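Local coordinates for protein naphthalene dioxygenase large subunit (Rhodococcus sp., PDB 2B1X) that forms the large subunit of a Rieske-type dioxygenase, housing an Fe2/S2 cluster in one domain and a mononuclear iron ion in another, at residues 47-52 / 64-69; 59-64 / 96-101; 83-88 / 141-146. All coordinates share one frame; numbering follows the deposited sequence.

Contact 1 of 3, residues 47-52 / 64-69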
ATOM      1  N   VAL A  47     -22.920  10.278  16.465  1.00 10.92           N
ATOM      2  CA  VAL A  47     -21.798  10.731  15.632  1.00 11.02           C
ATOM      3  C   VAL A  47     -22.258  11.841  14.664  1.00 11.84           C
ATOM      4  O   VAL A  47     -23.313  11.739  14.048  1.00 10.83           O
ATOM      5  CB  VAL A  47     -21.250   9.554  14.809  1.00 11.78           C
ATOM      6  CG1 VAL A  47     -20.137  10.022  13.827  1.00 10.39           C
ATOM      7  CG2 VAL A  47     -20.819   8.389  15.755  1.00 10.46           C
ATOM      8  N   PHE A  48     -21.475  12.920  14.575  1.00 11.02           N
ATOM      9  CA  PHE A  48     -21.830  14.035  13.718  1.00 11.59           C
ATOM     10  C   PHE A  48     -21.677  13.624  12.233  1.00 12.15           C
ATOM     11  O   PHE A  48     -20.670  13.000  11.836  1.00 11.23           O
ATOM     12  CB  PHE A  48     -20.946  15.254  14.028  1.00 11.63           C
ATOM     13  CG  PHE A  48     -21.149  16.400  13.068  1.00 12.27           C
ATOM     14  CD1 PHE A  48     -22.237  17.251  13.192  1.00 11.52           C
ATOM     15  CD2 PHE A  48     -20.257  16.599  12.020  1.00 13.17           C
ATOM     16  CE1 PHE A  48     -22.441  18.304  12.276  1.00 12.13           C
ATOM     17  CE2 PHE A  48     -20.444  17.609  11.099  1.00 12.42           C
ATOM     18  CZ  PHE A  48     -21.531  18.495  11.231  1.00 12.92           C
ATOM     19  N   LEU A  49     -22.675  13.992  11.428  1.00 12.09           N
ATOM     20  CA  LEU A  49     -22.702  13.654  10.002  1.00 12.87           C
ATOM     21  C   LEU A  49     -22.586  14.876   9.082  1.00 13.22           C
ATOM     22  O   LEU A  49     -21.812  14.883   8.123  1.00 13.89           O
ATOM     23  CB  LEU A  49     -24.025  12.979   9.674  1.00 12.58           C
ATOM     24  CG  LEU A  49     -24.307  11.689  10.475  1.00 13.96           C
ATOM     25  CD1 LEU A  49     -25.703  11.174  10.230  1.00 12.08           C
ATOM     26  CD2 LEU A  49     -23.288  10.648  10.105  1.00 12.47           C
ATOM     27  N   ALA A  50     -23.406  15.884   9.344  1.00 13.02           N
ATOM     28  CA  ALA A  50     -23.501  17.011   8.424  1.00 13.37           C
ATOM     29  C   ALA A  50     -24.116  18.192   9.107  1.00 13.26           C
ATOM     30  O   ALA A  50     -24.771  18.041  10.155  1.00 13.54           O
ATOM     31  CB  ALA A  50     -24.333  16.612   7.183  1.00 12.72           C
ATOM     32  N   HIS A  51     -23.907  19.377   8.531  1.00 13.39           N
ATOM     33  CA  HIS A  51     -24.661  20.555   8.963  1.00 13.59           C
ATOM     34  C   HIS A  51     -25.843  20.733   8.019  1.00 13.89           C
ATOM     35  O   HIS A  51     -25.724  20.486   6.811  1.00 13.12           O
ATOM     36  CB  HIS A  51     -23.772  21.813   8.980  1.00 13.45           C
ATOM     37  CG  HIS A  51     -24.349  22.968   9.755  1.00 14.02           C
ATOM     38  ND1 HIS A  51     -25.194  23.901   9.184  1.00 15.13           N
ATOM     39  CD2 HIS A  51     -24.178  23.356  11.045  1.00 12.64           C
ATOM     40  CE1 HIS A  51     -25.533  24.801  10.090  1.00 15.69           C
ATOM     41  NE2 HIS A  51     -24.925  24.498  11.224  1.00 16.37           N
ATOM     42  N   GLU A  52     -26.990  21.145   8.570  1.00 14.71           N
ATOM     43  CA  GLU A  52     -28.188  21.380   7.774  1.00 15.65           C
ATOM     44  C   GLU A  52     -27.992  22.375   6.630  1.00 15.45           C
ATOM     45  O   GLU A  52     -28.647  22.272   5.580  1.00 14.70           O
ATOM     46  CB  GLU A  52     -29.322  21.853   8.673  1.00 16.43           C
ATOM     47  CG  GLU A  52     -29.989  20.716   9.421  1.00 20.66           C
ATOM     48  CD  GLU A  52     -31.257  21.157  10.136  1.00 27.74           C
ATOM     49  OE1 GLU A  52     -31.370  20.885  11.358  1.00 29.98           O
ATOM     50  OE2 GLU A  52     -32.131  21.785   9.488  1.00 32.15           O
ATOM     51  N   ARG A  64     -21.896  10.703   3.978  1.00 11.05           N
ATOM     52  CA  ARG A  64     -21.144  10.793   5.226  1.00 11.40           C
ATOM     53  C   ARG A  64     -21.083   9.451   5.935  1.00 11.87           C
ATOM     54  O   ARG A  64     -21.688   8.479   5.442  1.00 13.22           O
ATOM     55  CB  ARG A  64     -21.708  11.917   6.097  1.00 10.43           C
ATOM     56  CG  ARG A  64     -21.645  13.268   5.397  1.00 11.90           C
ATOM     57  CD  ARG A  64     -20.208  13.872   5.330  1.00 13.24           C
ATOM     58  NE  ARG A  64     -20.106  14.978   4.391  1.00 11.40           N
ATOM     59  CZ  ARG A  64     -20.489  16.238   4.640  1.00 13.45           C
ATOM     60  NH1 ARG A  64     -21.020  16.588   5.822  1.00  8.57           N
ATOM     61  NH2 ARG A  64     -20.351  17.159   3.702  1.00 11.65           N
ATOM     62  N   TYR A  65     -20.371   9.364   7.065  1.00 11.54           N
ATOM     63  CA  TYR A  65     -20.014   8.046   7.621  1.00 12.53           C
ATOM     64  C   TYR A  65     -20.255   7.849   9.105  1.00 12.41           C
ATOM     65  O   TYR A  65     -20.166   8.807   9.891  1.00 13.97           O
ATOM     66  CB  TYR A  65     -18.511   7.771   7.400  1.00 12.82           C
ATOM     67  CG  TYR A  65     -18.143   7.754   5.977  1.00 13.07           C
ATOM     68  CD1 TYR A  65     -17.953   8.923   5.264  1.00 14.04           C
ATOM     69  CD2 TYR A  65     -18.041   6.531   5.301  1.00 15.32           C
ATOM     70  CE1 TYR A  65     -17.631   8.890   3.885  1.00 14.90           C
ATOM     71  CE2 TYR A  65     -17.691   6.489   3.977  1.00 16.31           C
ATOM     72  CZ  TYR A  65     -17.501   7.671   3.266  1.00 16.95           C
ATOM     73  OH  TYR A  65     -17.207   7.582   1.918  1.00 22.18           O
ATOM     74  N   ILE A  66     -20.515   6.607   9.480  1.00 12.22           N
ATOM     75  CA  ILE A  66     -20.169   6.130  10.810  1.00 12.72           C
ATOM     76  C   ILE A  66     -19.229   4.987  10.587  1.00 12.96           C
ATOM     77  O   ILE A  66     -19.630   3.917  10.098  1.00 13.72           O
ATOM     78  CB  ILE A  66     -21.412   5.746  11.669  1.00 12.35           C
ATOM     79  CG1 ILE A  66     -22.373   6.963  11.765  1.00 10.59           C
ATOM     80  CG2 ILE A  66     -20.966   5.288  13.040  1.00 13.06           C
ATOM     81  CD1 ILE A  66     -23.675   6.750  12.563  1.00 12.10           C
ATOM     82  N   SER A  67     -17.957   5.229  10.911  1.00 13.16           N
ATOM     83  CA  SER A  67     -16.873   4.323  10.572  1.00 13.02           C
ATOM     84  C   SER A  67     -16.953   3.921   9.093  1.00 12.14           C
ATOM     85  O   SER A  67     -17.034   4.786   8.261  1.00 11.62           O
ATOM     86  CB  SER A  67     -16.804   3.129  11.540  1.00 12.59           C
ATOM     87  OG  SER A  67     -16.667   3.631  12.877  1.00 15.13           O
ATOM     88  N   GLU A  68     -16.924   2.632   8.773  1.00 12.06           N
ATOM     89  CA  GLU A  68     -16.963   2.189   7.391  1.00 12.55           C
ATOM     90  C   GLU A  68     -18.385   2.302   6.808  1.00 13.54           C
ATOM     91  O   GLU A  68     -18.579   2.114   5.591  1.00 15.88           O
ATOM     92  CB  GLU A  68     -16.480   0.709   7.275  1.00 13.10           C
ATOM     93  CG  GLU A  68     -14.993   0.447   7.562  1.00 10.48           C
ATOM     94  CD  GLU A  68     -14.661   0.393   9.043  1.00 11.72           C
ATOM     95  OE1 GLU A  68     -15.565   0.277   9.887  1.00 11.63           O
ATOM     96  OE2 GLU A  68     -13.466   0.476   9.380  1.00 12.51           O
ATOM     97  N   ASP A  69     -19.406   2.532   7.637  1.00 13.68           N
ATOM     98  CA  ASP A  69     -20.760   2.622   7.068  1.00 13.54           C
ATOM     99  C   ASP A  69     -21.001   3.963   6.404  1.00 13.59           C
ATOM    100  O   ASP A  69     -20.737   5.025   6.992  1.00 12.63           O
ATOM    101  CB  ASP A  69     -21.849   2.375   8.086  1.00 13.57           C
ATOM    102  CG  ASP A  69     -22.021   0.910   8.380  1.00 14.58           C
ATOM    103  OD1 ASP A  69     -22.411   0.150   7.454  1.00 13.36           O
ATOM    104  OD2 ASP A  69     -21.753   0.447   9.509  1.00 17.37           O
TER
HETATM  105  O   HOH W   1     -19.149  11.056  10.618  1.00 22.48           O
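The Arg64 side chain curls round the carbonyl oxygen of Leu49: chi1 (-59°) sets CG beside its own backbone N and anti to the carbonyl carbon, and a bend at chi2 (-74°) then turns CD. This links two sheets of the Rieske domain through antiparallel strands that face each other without sharing a ladder. Strand 47-51 carries a classic beta bulge here, Leu49 and Ala50 together pairing with Ile155 of strand 154-158. Arg64 NH1 donates to Leu49 O at 3.0 Å, meeting a lone pair in the carbonyl plane while the oxygen lies at the edge of the guanidinium. The bond is nearly straight, 163° at the hydrogen. Arginine suits the place because its aliphatic part also lines that oxygen, with CG only 3.2 Å from Leu49 O, and because NH2 still reaches Glu54 in a salt bridge that would balance the buried charge. Ala50, with its small CB, lies oblique to the guanidinium, 3.6 Å from Arg64 NH1.

Farther along, branched aliphatic residues pack between the strands. Leu49 CD2 lies 4.1 Å from Ile66 CG1, the two side chains crossing obliquely, and Val47 CG2 lies 4.1 Å from Ile66 CG2. At the end of the type II' turn from Ile66, the Asp69 carboxylate accepts backbone N-H groups of Phe387 and Ala388 of the second copy of this subunit. Between the strands a single water spans backbone oxygens that could not bond to each other, donating to Phe48 O at 2.8 Å and to Tyr65 O at 2.6 Å.

Contact 2 of 3, residues 59-64 / 96-101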
ATOM      1  N   GLY A  59     -33.861  17.784  -2.235  1.00 14.71           N
ATOM      2  CA  GLY A  59     -33.037  17.019  -3.161  1.00 13.53           C
ATOM      3  C   GLY A  59     -31.537  17.040  -2.869  1.00 13.51           C
ATOM      4  O   GLY A  59     -30.788  16.155  -3.353  1.00 13.42           O
ATOM      5  N   ASP A  60     -31.085  18.051  -2.121  1.00 12.83           N
ATOM      6  CA  ASP A  60     -29.674  18.174  -1.714  1.00 12.47           C
ATOM      7  C   ASP A  60     -29.258  16.959  -0.858  1.00 12.18           C
ATOM      8  O   ASP A  60     -30.023  16.473  -0.005  1.00 12.20           O
ATOM      9  CB  ASP A  60     -29.437  19.444  -0.909  1.00 11.82           C
ATOM     10  CG  ASP A  60     -29.415  20.727  -1.761  1.00 13.69           C
ATOM     11  OD1 ASP A  60     -29.463  20.684  -3.013  1.00 13.95           O
ATOM     12  OD2 ASP A  60     -29.368  21.863  -1.247  1.00 15.25           O
ATOM     13  N   TYR A  61     -28.044  16.475  -1.090  1.00 10.65           N
ATOM     14  CA  TYR A  61     -27.506  15.401  -0.273  1.00 11.26           C
ATOM     15  C   TYR A  61     -25.994  15.488  -0.164  1.00 11.11           C
ATOM     16  O   TYR A  61     -25.336  16.034  -1.056  1.00 11.22           O
ATOM     17  CB  TYR A  61     -27.900  14.037  -0.874  1.00 10.51           C
ATOM     18  CG  TYR A  61     -27.218  13.740  -2.181  1.00 12.58           C
ATOM     19  CD1 TYR A  61     -25.948  13.131  -2.207  1.00 14.70           C
ATOM     20  CD2 TYR A  61     -27.844  14.039  -3.395  1.00 13.05           C
ATOM     21  CE1 TYR A  61     -25.304  12.857  -3.424  1.00 15.87           C
ATOM     22  CE2 TYR A  61     -27.244  13.743  -4.612  1.00 15.07           C
ATOM     23  CZ  TYR A  61     -25.967  13.162  -4.625  1.00 17.56           C
ATOM     24  OH  TYR A  61     -25.349  12.862  -5.819  1.00 16.66           O
ATOM     25  N   VAL A  62     -25.455  14.900   0.911  1.00 10.85           N
ATOM     26  CA  VAL A  62     -24.024  14.676   1.063  1.00 10.83           C
ATOM     27  C   VAL A  62     -23.895  13.209   1.505  1.00 10.76           C
ATOM     28  O   VAL A  62     -24.838  12.651   2.059  1.00 10.97           O
ATOM     29  CB  VAL A  62     -23.355  15.629   2.101  1.00 10.48           C
ATOM     30  CG1 VAL A  62     -23.354  17.095   1.604  1.00 11.33           C
ATOM     31  CG2 VAL A  62     -24.024  15.557   3.489  1.00 11.53           C
ATOM     32  N   VAL A  63     -22.764  12.594   1.207  1.00 10.26           N
ATOM     33  CA  VAL A  63     -22.478  11.233   1.661  1.00 10.25           C
ATOM     34  C   VAL A  63     -21.481  11.250   2.841  1.00 10.90           C
ATOM     35  O   VAL A  63     -20.350  11.703   2.702  1.00 11.55           O
ATOM     36  CB  VAL A  63     -21.979  10.359   0.520  1.00 10.81           C
ATOM     37  CG1 VAL A  63     -21.660   8.937   1.044  1.00  8.81           C
ATOM     38  CG2 VAL A  63     -23.049  10.279  -0.629  1.00 12.22           C
ATOM     39  N   ARG A  64     -21.896  10.703   3.978  1.00 11.05           N
ATOM     40  CA  ARG A  64     -21.144  10.793   5.226  1.00 11.40           C
ATOM     41  C   ARG A  64     -21.083   9.451   5.935  1.00 11.87           C
ATOM     42  O   ARG A  64     -21.688   8.479   5.442  1.00 13.22           O
ATOM     43  CB  ARG A  64     -21.708  11.917   6.097  1.00 10.43           C
ATOM     44  CG  ARG A  64     -21.645  13.268   5.397  1.00 11.90           C
ATOM     45  CD  ARG A  64     -20.208  13.872   5.330  1.00 13.24           C
ATOM     46  NE  ARG A  64     -20.106  14.978   4.391  1.00 11.40           N
ATOM     47  CZ  ARG A  64     -20.489  16.238   4.640  1.00 13.45           C
ATOM     48  NH1 ARG A  64     -21.020  16.588   5.822  1.00  8.57           N
ATOM     49  NH2 ARG A  64     -20.351  17.159   3.702  1.00 11.65           N
ATOM     50  N   CYS A  96     -25.617   5.972  -4.683  1.00 16.97           N
ATOM     51  CA  CYS A  96     -25.049   7.284  -4.955  1.00 18.81           C
ATOM     52  C   CYS A  96     -23.538   7.177  -4.814  1.00 17.49           C
ATOM     53  O   CYS A  96     -23.056   6.853  -3.737  1.00 18.01           O
ATOM     54  CB  CYS A  96     -25.646   8.296  -3.976  1.00 19.51           C
ATOM     55  SG  CYS A  96     -24.887   9.880  -4.166  1.00 32.04           S
ATOM     56  N   ARG A  97     -22.795   7.366  -5.908  1.00 16.89           N
ATOM     57  CA  ARG A  97     -21.332   7.300  -5.859  1.00 16.80           C
ATOM     58  C   ARG A  97     -20.641   8.685  -5.898  1.00 17.02           C
ATOM     59  O   ARG A  97     -19.385   8.751  -5.908  1.00 16.96           O
ATOM     60  CB  ARG A  97     -20.764   6.370  -6.942  1.00 16.59           C
ATOM     61  CG  ARG A  97     -20.783   4.878  -6.643  1.00 14.89           C
ATOM     62  CD  ARG A  97     -20.657   3.963  -7.928  1.00 15.28           C
ATOM     63  NE  ARG A  97     -21.570   4.408  -8.995  1.00 14.16           N
ATOM     64  CZ  ARG A  97     -21.265   4.637 -10.283  1.00 14.56           C
ATOM     65  NH1 ARG A  97     -20.040   4.429 -10.806  1.00 13.24           N
ATOM     66  NH2 ARG A  97     -22.218   5.137 -11.061  1.00 14.21           N
ATOM     67  N   ALA A  98     -21.437   9.768  -5.850  1.00 16.16           N
ATOM     68  CA  ALA A  98     -20.919  11.133  -5.696  1.00 15.67           C
ATOM     69  C   ALA A  98     -20.799  11.489  -4.199  1.00 16.03           C
ATOM     70  O   ALA A  98     -21.411  10.829  -3.373  1.00 17.84           O
ATOM     71  CB  ALA A  98     -21.826  12.129  -6.408  1.00 14.44           C
ATOM     72  N   GLU A  99     -20.034  12.518  -3.856  1.00 15.02           N
ATOM     73  CA  GLU A  99     -19.842  12.907  -2.458  1.00 15.01           C
ATOM     74  C   GLU A  99     -20.944  13.871  -1.999  1.00 14.53           C
ATOM     75  O   GLU A  99     -21.202  14.024  -0.819  1.00 14.64           O
ATOM     76  CB  GLU A  99     -18.453  13.541  -2.264  1.00 14.49           C
ATOM     77  CG  GLU A  99     -17.325  12.541  -2.491  1.00 15.15           C
ATOM     78  CD  GLU A  99     -15.918  13.145  -2.464  1.00 15.01           C
ATOM     79  OE1 GLU A  99     -15.646  14.012  -1.614  1.00 17.73           O
ATOM     80  OE2 GLU A  99     -15.066  12.696  -3.266  1.00 14.92           O
ATOM     81  N   MET A 100     -21.601  14.481  -2.970  1.00 14.90           N
ATOM     82  CA  MET A 100     -22.679  15.443  -2.751  1.00 15.80           C
ATOM     83  C   MET A 100     -23.345  15.770  -4.077  1.00 15.41           C
ATOM     84  O   MET A 100     -22.812  15.437  -5.150  1.00 14.90           O
ATOM     85  CB  MET A 100     -22.155  16.717  -2.065  1.00 15.84           C
ATOM     86  CG  MET A 100     -20.986  17.376  -2.756  1.00 19.59           C
ATOM     87  SD  MET A 100     -20.378  18.871  -1.864  1.00 23.21           S
ATOM     88  CE  MET A 100     -20.217  19.869  -3.173  1.00 27.56           C
ATOM     89  N   GLY A 101     -24.517  16.407  -4.014  1.00 15.10           N
ATOM     90  CA  GLY A 101     -25.281  16.703  -5.213  1.00 14.82           C
ATOM     91  C   GLY A 101     -26.729  17.045  -4.906  1.00 14.41           C
ATOM     92  O   GLY A 101     -27.100  17.293  -3.763  1.00 14.53           O
TER
HETATM   93  O   HOH W   2     -19.477  15.400   1.482  1.00 30.90           O
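Tyr61 lays its ring against the backbone of Gly101, the CA of the glycine sitting over one ring face in a CH-pi contact, 4.0 Å from the centroid and 28° off the normal. The ring gets there because chi1 (69°) holds Tyr61 CG between the backbone N and the carbonyl carbon, the crowded position. Glycine fits opposite it, since a beta carbon at Gly101 would run into the Tyr61 hydroxyl. Cys96 approaches the same ring obliquely: its SG lies 4.0 Å from the centroid and 51° off the normal, a sulfur-aromatic contact. Ala98 adds a small methyl, its CB 3.6 Å from Tyr61 OH.

Beside the ring, Val63 turns CG2 into the corner between Cys96 SG and the Ala98 carbonyl, only 3.2 Å from Ala98 O. On the sheet face away from Tyr61, Val62 and Met100 form a non-hydrogen-bonded pair; the flexible methionine runs on past the valine, so they meet near the backbone, Val62 CG1 to Met100 CB at 3.9 Å. Val62 CG2, for its part, covers a face of the Arg64 guanidinium.

The backbones join as an antiparallel ladder. In the hydrogen-bonded pair, Tyr61 N donates to Gly101 O at 3.0 Å and Gly101 N returns a bond to Tyr61 O at 3.1 Å. Glu99 O then takes Val63 N at 2.9 Å and a second bond from a water that accepts from Arg64 NH2.

Strand 100-102 thus forms one edge of this chain's four-stranded antiparallel sheet in the Rieske domain, where Val50 of a small subunit packs on Met100, while strand 60-66 is flanked on its other side by strand 69-75.

Contact 3 of 3, residues 83-88 / 141-146. With FES (Fe2/s2 (inorganic) cluster), chain H.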
ATOM      1  N   GLY A  83     -31.465  10.092   6.604  1.00 14.89           N
ATOM      2  CA  GLY A  83     -30.191   9.406   6.570  1.00 14.86           C
ATOM      3  C   GLY A  83     -30.458   7.978   6.097  1.00 14.83           C
ATOM      4  O   GLY A  83     -31.138   7.229   6.787  1.00 14.82           O
ATOM      5  N   HIS A  84     -29.938   7.638   4.910  1.00 13.34           N
ATOM      6  CA  HIS A  84     -30.150   6.346   4.266  1.00 12.49           C
ATOM      7  C   HIS A  84     -28.846   5.615   4.118  1.00 11.90           C
ATOM      8  O   HIS A  84     -27.909   6.172   3.556  1.00 11.07           O
ATOM      9  CB  HIS A  84     -30.611   6.530   2.814  1.00 12.37           C
ATOM     10  CG  HIS A  84     -31.797   7.412   2.625  1.00 13.96           C
ATOM     11  ND1 HIS A  84     -33.033   7.145   3.194  1.00 13.88           N
ATOM     12  CD2 HIS A  84     -31.961   8.514   1.860  1.00 12.52           C
ATOM     13  CE1 HIS A  84     -33.888   8.080   2.826  1.00 13.26           C
ATOM     14  NE2 HIS A  84     -33.270   8.905   1.998  1.00 13.81           N
ATOM     15  N   LEU A  85     -28.781   4.348   4.525  1.00 12.08           N
ATOM     16  CA  LEU A  85     -27.621   3.534   4.224  1.00 11.21           C
ATOM     17  C   LEU A  85     -27.426   3.473   2.707  1.00 12.05           C
ATOM     18  O   LEU A  85     -28.364   3.131   1.955  1.00 12.49           O
ATOM     19  CB  LEU A  85     -27.764   2.101   4.811  1.00 10.46           C
ATOM     20  CG  LEU A  85     -26.578   1.145   4.557  1.00 10.80           C
ATOM     21  CD1 LEU A  85     -25.403   1.562   5.442  1.00  9.49           C
ATOM     22  CD2 LEU A  85     -26.976  -0.331   4.828  1.00  8.20           C
ATOM     23  N   ASN A  86     -26.212   3.776   2.247  1.00 12.00           N
ATOM     24  CA  ASN A  86     -25.941   3.881   0.820  1.00 11.76           C
ATOM     25  C   ASN A  86     -25.665   2.526   0.161  1.00 12.38           C
ATOM     26  O   ASN A  86     -24.595   2.295  -0.435  1.00 12.34           O
ATOM     27  CB  ASN A  86     -24.795   4.850   0.578  1.00 12.28           C
ATOM     28  CG  ASN A  86     -24.619   5.189  -0.890  1.00 12.92           C
ATOM     29  OD1 ASN A  86     -25.514   4.968  -1.698  1.00 13.76           O
ATOM     30  ND2 ASN A  86     -23.434   5.697  -1.246  1.00 12.73           N
ATOM     31  N   ALA A  87     -26.654   1.647   0.252  1.00 12.45           N
ATOM     32  CA  ALA A  87     -26.511   0.243  -0.114  1.00 12.37           C
ATOM     33  C   ALA A  87     -27.859  -0.203  -0.596  1.00 13.07           C
ATOM     34  O   ALA A  87     -28.800  -0.276   0.192  1.00 13.79           O
ATOM     35  CB  ALA A  87     -26.053  -0.602   1.098  1.00 11.54           C
ATOM     36  N   CYS A  88     -27.957  -0.493  -1.892  1.00 12.49           N
ATOM     37  CA  CYS A  88     -29.166  -1.019  -2.503  1.00 12.36           C
ATOM     38  C   CYS A  88     -29.606  -2.288  -1.775  1.00 12.14           C
ATOM     39  O   CYS A  88     -28.769  -3.095  -1.353  1.00 12.64           O
ATOM     40  CB  CYS A  88     -28.899  -1.323  -3.988  1.00 12.27           C
ATOM     41  SG  CYS A  88     -30.362  -1.903  -4.896  1.00 12.89           S
ATOM     42  N   ASN A 141     -37.262  -0.642   1.193  1.00 11.60           N
ATOM     43  CA  ASN A 141     -36.812   0.751   1.188  1.00 12.44           C
ATOM     44  C   ASN A 141     -35.349   0.795   1.617  1.00 11.95           C
ATOM     45  O   ASN A 141     -34.855  -0.157   2.222  1.00 11.44           O
ATOM     46  CB  ASN A 141     -37.669   1.611   2.140  1.00 12.25           C
ATOM     47  CG  ASN A 141     -39.145   1.683   1.694  1.00 15.64           C
ATOM     48  OD1 ASN A 141     -39.472   1.361   0.540  1.00 14.58           O
ATOM     49  ND2 ASN A 141     -40.035   2.118   2.608  1.00 17.20           N
ATOM     50  N   LEU A 142     -34.663   1.891   1.314  1.00 11.67           N
ATOM     51  CA  LEU A 142     -33.295   2.069   1.807  1.00 11.98           C
ATOM     52  C   LEU A 142     -33.339   2.020   3.327  1.00 12.71           C
ATOM     53  O   LEU A 142     -34.282   2.561   3.961  1.00 11.76           O
ATOM     54  CB  LEU A 142     -32.729   3.425   1.333  1.00 12.04           C
ATOM     55  CG  LEU A 142     -32.491   3.572  -0.179  1.00 11.64           C
ATOM     56  CD1 LEU A 142     -31.992   4.993  -0.520  1.00 11.23           C
ATOM     57  CD2 LEU A 142     -31.529   2.515  -0.731  1.00  9.05           C
ATOM     58  N   ARG A 143     -32.334   1.375   3.917  1.00 12.95           N
ATOM     59  CA  ARG A 143     -32.292   1.248   5.385  1.00 13.53           C
ATOM     60  C   ARG A 143     -32.006   2.580   6.064  1.00 13.61           C
ATOM     61  O   ARG A 143     -30.978   3.204   5.808  1.00 14.37           O
ATOM     62  CB  ARG A 143     -31.279   0.206   5.846  1.00 12.83           C
ATOM     63  CG  ARG A 143     -31.582  -1.182   5.346  1.00 13.76           C
ATOM     64  CD  ARG A 143     -30.527  -2.199   5.748  1.00 13.90           C
ATOM     65  NE  ARG A 143     -30.596  -2.501   7.184  1.00 15.92           N
ATOM     66  CZ  ARG A 143     -29.585  -2.972   7.884  1.00 18.65           C
ATOM     67  NH1 ARG A 143     -28.420  -3.189   7.284  1.00 17.72           N
ATOM     68  NH2 ARG A 143     -29.741  -3.241   9.177  1.00 20.09           N
ATOM     69  N   PRO A 144     -32.899   2.997   6.954  1.00 13.83           N
ATOM     70  CA  PRO A 144     -32.718   4.257   7.662  1.00 14.01           C
ATOM     71  C   PRO A 144     -31.575   4.135   8.671  1.00 14.15           C
ATOM     72  O   PRO A 144     -31.301   3.037   9.182  1.00 13.11           O
ATOM     73  CB  PRO A 144     -34.061   4.455   8.402  1.00 14.00           C
ATOM     74  CG  PRO A 144     -34.973   3.385   7.969  1.00 14.58           C
ATOM     75  CD  PRO A 144     -34.131   2.290   7.367  1.00 14.19           C
ATOM     76  N   MET A 145     -30.887   5.243   8.898  1.00 14.30           N
ATOM     77  CA  MET A 145     -30.086   5.425  10.118  1.00 14.99           C
ATOM     78  C   MET A 145     -31.007   5.100  11.310  1.00 14.98           C
ATOM     79  O   MET A 145     -32.078   5.688  11.423  1.00 15.85           O
ATOM     80  CB  MET A 145     -29.629   6.887  10.198  1.00 15.11           C
ATOM     81  CG  MET A 145     -28.864   7.286  11.480  1.00 16.10           C
ATOM     82  SD  MET A 145     -27.276   6.365  11.533  1.00 18.01           S
ATOM     83  CE  MET A 145     -26.411   7.358  10.271  1.00 16.81           C
ATOM     84  N   PRO A 146     -30.620   4.149  12.161  1.00 15.08           N
ATOM     85  CA  PRO A 146     -31.469   3.709  13.270  1.00 14.71           C
ATOM     86  C   PRO A 146     -31.899   4.862  14.160  1.00 14.73           C
ATOM     87  O   PRO A 146     -33.035   4.886  14.572  1.00 14.28           O
ATOM     88  CB  PRO A 146     -30.568   2.726  14.029  1.00 14.54           C
ATOM     89  CG  PRO A 146     -29.654   2.180  12.964  1.00 15.29           C
ATOM     90  CD  PRO A 146     -29.359   3.374  12.083  1.00 15.29           C
TER
HETATM   91 FE1  FES H 501     -29.594  -4.970  -7.986  1.00 20.90          FE
HETATM   92 FE2  FES H 501     -29.259  -2.468  -6.880  1.00 20.79          FE
HETATM   93  S1  FES H 501     -30.735  -3.085  -8.420  1.00 22.34           S
HETATM   94  S2  FES H 501     -27.991  -4.293  -6.598  1.00 20.74           S
HETATM   95  O   HOH W   3     -34.273   5.270   4.823  1.00 32.11           O
HETATM   96  O   HOH W   4     -29.929   0.741   2.393  1.00 22.08           O
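Leu142 and His84 cross at about a right angle, the leucine CD1 lying over one face of the imidazole, 4.0 Å from His84 CG. Its other methyl, CD2, lies near the oxygens of Leu85 and Ala87. The flat histidine offers this leucine an apolar face yet keeps polar edges: NE2 bonds to Asn117 O, and a water in the ring plane joins ND1 to Leu142 O.

Leu85 and Arg143 instead run alongside each other in the same direction. Leu85 CG stands anti to the backbone N (chi1 -180°), and its CD2 lies 4.0 Å from Arg143 NH1. The arginine chain bends at chi3 (72°); its guanidinium is engaged by the second copy of this subunit, where NH1 and NH2 bond to Phe387 O and Thr390 OG1 and the Phe387 ring makes a cation-pi contact. A long side chain, with an aliphatic stem and a charged end, serves both partners.

The backbones form a single bridge at His84 and Pro144. Leu85 N donates to Arg143 O at 2.8 Å and Met145 N to Gly83 O at 2.9 Å; these bonds fall on the residues flanking Pro144, so its lack of an N-H costs nothing here. Gly83 lets strand 81-85 and loop 141-146 come close where a side chain would crowd Met145 CB. A second water gathers Leu85 O, Ala87 O and Arg143 N.

Loop 141-146 thus flanks the end of strand 81-85, outermost within this chain in its sheet and next to strand 69-75; an inverse gamma turn centred on Asn86 then leads to Cys88, whose SG, like that of Cys108, binds the Rieske Fe2/S2 cluster.

How the contacts relate
From the N terminus, contact 1 closes first, bringing 64-69 back against 47-52 and joining the three-stranded sheet to the four-stranded one. Contact 2 opens at 59-64, inside that loop, and closes at 96-101, so it crosses contact 1 and shares Arg64 with it. Contact 3 opens at 83-88, before contact 2 has closed, and ends at 141-146; it crosses contact 2 but follows contact 1 in series. The three also touch: Ala50 packs on Val62, Met145 meets Ile66 and Leu49, and Asn86 probably hydrogen-bonds to Cys96. Contact 2 seats strand 100-102, and contact 3 fastens 141-146 beside the segment that leads to Cys88.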